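Local coordinates for protein arabinogalactan endo-1,4-beta-galactosidase (Ignisphaera aggregans, PDB 7OSK) that probably hydrolyses internal beta-1,4-galactosidic linkages of galactan and arabinogalactan, this chain being the calcium-binding GH53 catalytic domain of a larger archaeal protein, at residues S387-V390 against F391-V394; T207-V210 against G211-A215. All coordinates share one frame; numbering follows the deposited sequence.

Interaction 1. Residues S387-V390 against F391-V394; sequences SLKV and FRLV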
loop_
_atom_site.group_PDB
_atom_site.type_symbol
_atom_site.label_atom_id
_atom_site.label_comp_id
_atom_site.label_asym_id
_atom_site.label_seq_id
_atom_site.Cartn_x
_atom_site.Cartn_y
_atom_site.Cartn_z
ATOM N N SER A 387 -17.937 -8.632 1.426
ATOM C CA SER A 387 -16.683 -9.177 0.912
ATOM C C SER A 387 -15.501 -8.813 1.808
ATOM O O SER A 387 -14.368 -9.207 1.542
ATOM C CB SER A 387 -16.431 -8.681 -0.516
ATOM O OG SER A 387 -16.481 -7.268 -0.587
ATOM N N LEU A 388 -15.769 -8.059 2.867
ATOM C CA LEU A 388 -14.729 -7.688 3.819
ATOM C C LEU A 388 -14.375 -8.877 4.705
ATOM O O LEU A 388 -13.340 -8.880 5.366
ATOM C CB LEU A 388 -15.181 -6.500 4.674
ATOM C CG LEU A 388 -14.171 -5.915 5.665
ATOM C CD1 LEU A 388 -12.904 -5.436 4.970
ATOM C CD2 LEU A 388 -14.808 -4.782 6.446
ATOM N N LYS A 389 -15.242 -9.888 4.708
ATOM C CA LYS A 389 -15.020 -11.097 5.494
ATOM C C LYS A 389 -14.074 -12.062 4.787
ATOM O O LYS A 389 -13.838 -13.171 5.264
ATOM C CB LYS A 389 -16.348 -11.803 5.779
ATOM C CG LYS A 389 -17.352 -10.969 6.550
ATOM C CD LYS A 389 -18.673 -11.707 6.682
ATOM C CE LYS A 389 -19.696 -10.891 7.453
ATOM N NZ LYS A 389 -21.014 -11.582 7.518
ATOM N N VAL A 390 -13.540 -11.643 3.646
ATOM C CA VAL A 390 -12.643 -12.495 2.876
ATOM C C VAL A 390 -11.358 -12.754 3.658
ATOM O O VAL A 390 -10.742 -13.808 3.520
ATOM C CB VAL A 390 -12.308 -11.866 1.502
ATOM C CG1 VAL A 390 -11.496 -10.585 1.673
ATOM C CG2 VAL A 390 -11.567 -12.863 0.619
ATOM N N PHE A 391 -10.965 -11.795 4.489
ATOM C CA PHE A 391 -9.747 -11.920 5.288
ATOM C C PHE A 391 -9.953 -12.791 6.531
ATOM O O PHE A 391 -9.047 -12.930 7.355
ATOM C CB PHE A 391 -9.250 -10.537 5.711
ATOM C CG PHE A 391 -9.100 -9.571 4.570
ATOM C CD1 PHE A 391 -7.936 -9.537 3.821
ATOM C CD2 PHE A 391 -10.120 -8.689 4.252
ATOM C CE1 PHE A 391 -7.794 -8.650 2.776
ATOM C CE2 PHE A 391 -9.980 -7.796 3.205
ATOM C CZ PHE A 391 -8.816 -7.778 2.467
ATOM N N ARG A 392 -11.149 -13.362 6.664
ATOM C CA ARG A 392 -11.479 -14.233 7.790
ATOM C C ARG A 392 -12.014 -15.566 7.282
ATOM O O ARG A 392 -11.774 -16.615 7.881
ATOM C CB ARG A 392 -12.508 -13.557 8.702
ATOM C CG ARG A 392 -12.859 -14.334 9.966
ATOM C CD ARG A 392 -14.096 -13.750 10.630
ATOM N NE ARG A 392 -15.299 -13.980 9.830
ATOM C CZ ARG A 392 -16.468 -13.379 10.036
ATOM N NH1 ARG A 392 -16.609 -12.494 11.015
ATOM N NH2 ARG A 392 -17.502 -13.662 9.253
ATOM N N LEU A 393 -12.738 -15.517 6.169
ATOM C CA LEU A 393 -13.377 -16.702 5.614
ATOM C C LEU A 393 -12.411 -17.553 4.792
ATOM O O LEU A 393 -12.767 -18.641 4.335
ATOM C CB LEU A 393 -14.575 -16.290 4.757
ATOM C CG LEU A 393 -15.762 -15.696 5.517
ATOM C CD1 LEU A 393 -16.799 -15.162 4.545
ATOM C CD2 LEU A 393 -16.385 -16.726 6.448
ATOM N N VAL A 394 -11.189 -17.062 4.603
ATOM C CA VAL A 394 -10.152 -17.858 3.952
ATOM C C VAL A 394 -9.639 -18.930 4.910
ATOM O O VAL A 394 -8.934 -19.852 4.498
ATOM C CB VAL A 394 -8.958 -16.995 3.460
ATOM C CG1 VAL A 394 -9.302 -16.302 2.152
ATOM C CG2 VAL A 394 -8.514 -15.988 4.519
#
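Phe391 and Val390 meet in a local contact within a short, weakly bonded helical turn near the end of the chain, which packs on the outside of the (beta/alpha)8 (TIM) barrel of this family 53 domain. The Val390 methyl CG1 lies over one face of the Phe391 ring in a CH-pi contact, 3.7 Å from the ring centroid and 21° off its normal. The carbonyl Leu388 O lies 3.4 Å from Phe391 CD2, at the ring edge and in plane, and Leu388 CD1 makes apolar contact with Phe391 CE2. With CG of Phe391 anti to its own carbonyl carbon (chi1 -52°), the ring is carried back against these residues and onto side chains of strands 51-55 and 346-352, the first and last of the barrel. With an alanine in place of Phe391, the Val390 methyl would probably lose the face it rests on, and a gap would be likely to open between the turn and those strands. Val390 also touches Ile331 of helix 324-342. On the more exposed side, the extended Lys389 chain runs beside Arg392, its CG over one face of the guanidinium; Lys389 NZ has a weak, long ion pair with Glu72. The carbonyl Lys389 O is gripped twice, by Leu393 N at 2.7 Å, nearly in line with the C=O bond, and by Arg392 N at 3.0 Å, from above the carbonyl plane.

Interaction 2. Residues T207-V210 against G211-A215; sequences TQFV and GLLKA
Lys214 and Val210 pair one turn apart on helix 206-223, the helix that links parallel strands 185-188 and 228-234 in a beta-alpha-beta unit of the TIM barrel. The lysine chain can be followed outward from the backbone. Lys214 CB lies 3.2 Å from Val210 O, the carbonyl that also accepts the helical bond from Lys214 N at 2.8 Å. CG still borders this oxygen. Lys214 CD passes from the oxygen to the valine side chain, 3.8 Å from Val210 CG1, and Lys214 CE comes closer to the same methyl, at 3.6 Å. NZ, at the tip, still lies near the methyl and hydrogen-bonds to the carbonyl Ser251 O, next to the end of helix 238-250. The pairing rests on Val210 CG1 standing anti to its backbone N (chi1 170°) and on a Lys214 chain extended beyond CG, which lays its aliphatic part alongside the valine, both side chains pointing the same way. Thus an apolar stem is packed and its charged end held by a main-chain oxygen.

Phe209 and Leu213 form a second pair on the same helix, again side by side. Leu213 CD1 comes obliquely to the ring, 4.0 Å from Phe209 CE1, and Leu213 CD2 touches CE1 and CZ of the same ring. Phe244 and Leu248 of helix 238-250 extend this apolar patch, and the Trp206 ring packs edge-to-face with Phe209. Leu212 turns to helix 158-178, where it touches Tyr158, Leu161 and Val162. The same tyrosine ties that helix to the backbone through its hydroxyl, bonded to Gln208 O, which also accepts from Leu212 N at 3.0 Å with an N-H...O angle of 161°.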
loop_
_atom_site.group_PDB
_atom_site.type_symbol
_atom_site.label_atom_id
_atom_site.label_comp_id
_atom_site.label_asym_id
_atom_site.label_seq_id
_atom_site.Cartn_x
_atom_site.Cartn_y
_atom_site.Cartn_z
ATOM N N THR A 207 23.937 4.467 -9.459
ATOM C CA THR A 207 24.872 4.689 -8.362
ATOM C C THR A 207 24.274 5.623 -7.312
ATOM O O THR A 207 24.290 5.325 -6.117
ATOM C CB THR A 207 26.201 5.281 -8.870
ATOM O OG1 THR A 207 26.722 4.460 -9.924
ATOM C CG2 THR A 207 27.220 5.367 -7.740
ATOM N N GLN A 208 23.741 6.749 -7.770
ATOM C CA GLN A 208 23.135 7.728 -6.880
ATOM C C GLN A 208 21.831 7.192 -6.305
ATOM O O GLN A 208 21.500 7.440 -5.146
ATOM C CB GLN A 208 22.891 9.040 -7.624
ATOM C CG GLN A 208 24.170 9.737 -8.047
ATOM C CD GLN A 208 23.930 11.146 -8.551
ATOM O OE1 GLN A 208 22.833 11.483 -9.000
ATOM N NE2 GLN A 208 24.961 11.981 -8.473
ATOM N N PHE A 209 21.100 6.459 -7.137
ATOM C CA PHE A 209 19.866 5.797 -6.731
ATOM C C PHE A 209 20.117 4.876 -5.532
ATOM O O PHE A 209 19.354 4.885 -4.566
ATOM C CB PHE A 209 19.289 5.016 -7.920
ATOM C CG PHE A 209 18.097 4.154 -7.587
ATOM C CD1 PHE A 209 17.181 4.531 -6.618
ATOM C CD2 PHE A 209 17.895 2.961 -8.260
ATOM C CE1 PHE A 209 16.089 3.728 -6.326
ATOM C CE2 PHE A 209 16.807 2.158 -7.974
ATOM C CZ PHE A 209 15.906 2.540 -7.007
ATOM N N VAL A 210 21.200 4.106 -5.589
ATOM C CA VAL A 210 21.531 3.162 -4.520
ATOM C C VAL A 210 22.025 3.884 -3.271
ATOM O O VAL A 210 21.803 3.428 -2.150
ATOM C CB VAL A 210 22.600 2.151 -4.980
ATOM C CG1 VAL A 210 23.124 1.332 -3.802
ATOM C CG2 VAL A 210 22.027 1.233 -6.042
ATOM N N GLY A 211 22.709 5.003 -3.467
ATOM C CA GLY A 211 23.181 5.801 -2.352
ATOM C C GLY A 211 22.022 6.333 -1.531
ATOM O O GLY A 211 22.052 6.289 -0.302
ATOM N N LEU A 212 20.998 6.837 -2.213
ATOM C CA LEU A 212 19.814 7.363 -1.546
ATOM C C LEU A 212 18.997 6.239 -0.923
ATOM O O LEU A 212 18.437 6.394 0.161
ATOM C CB LEU A 212 18.951 8.156 -2.530
ATOM C CG LEU A 212 19.554 9.472 -3.029
ATOM C CD1 LEU A 212 18.693 10.081 -4.126
ATOM C CD2 LEU A 212 19.726 10.456 -1.883
ATOM N N LEU A 213 18.929 5.108 -1.614
ATOM C CA LEU A 213 18.184 3.962 -1.115
ATOM C C LEU A 213 18.847 3.428 0.151
ATOM O O LEU A 213 18.176 3.141 1.141
ATOM C CB LEU A 213 18.099 2.870 -2.184
ATOM C CG LEU A 213 16.799 2.066 -2.288
ATOM C CD1 LEU A 213 15.588 2.965 -2.482
ATOM C CD2 LEU A 213 16.902 1.078 -3.439
ATOM N N LYS A 214 20.172 3.311 0.116
ATOM C CA LYS A 214 20.937 2.865 1.277
ATOM C C LYS A 214 20.835 3.849 2.440
ATOM O O LYS A 214 20.754 3.445 3.598
ATOM C CB LYS A 214 22.406 2.668 0.902
ATOM C CG LYS A 214 22.696 1.388 0.134
ATOM C CD LYS A 214 24.182 1.258 -0.165
ATOM C CE LYS A 214 24.505 -0.071 -0.825
ATOM N NZ LYS A 214 25.946 -0.180 -1.175
ATOM N N ALA A 215 20.848 5.139 2.121
ATOM C CA ALA A 215 20.804 6.193 3.131
ATOM C C ALA A 215 19.542 6.108 3.982
ATOM O O ALA A 215 19.593 6.257 5.205
ATOM C CB ALA A 215 20.894 7.552 2.470
#

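In the fold
The two contacts lie on opposite sides of the chain's centre, their own centres about 39 Å apart and their nearest atoms about 27 Å apart. Both are partly buried, local contacts in the outer layer of the same barrel, away from the calcium site, but they hold different elements. Interaction 2 belongs to a regular helix whose apolar side chains meet the flanking helices 158-178 and 238-250. Interaction 1 is a short, less regular turn after the last strand, and it sets an aromatic ring against the first and last barrel strands. Their more exposed parts differ too: in interaction 1 a lysine and an arginine run side by side, their charged ends near but not touching, whereas in interaction 2 a lysine reaches a carbonyl.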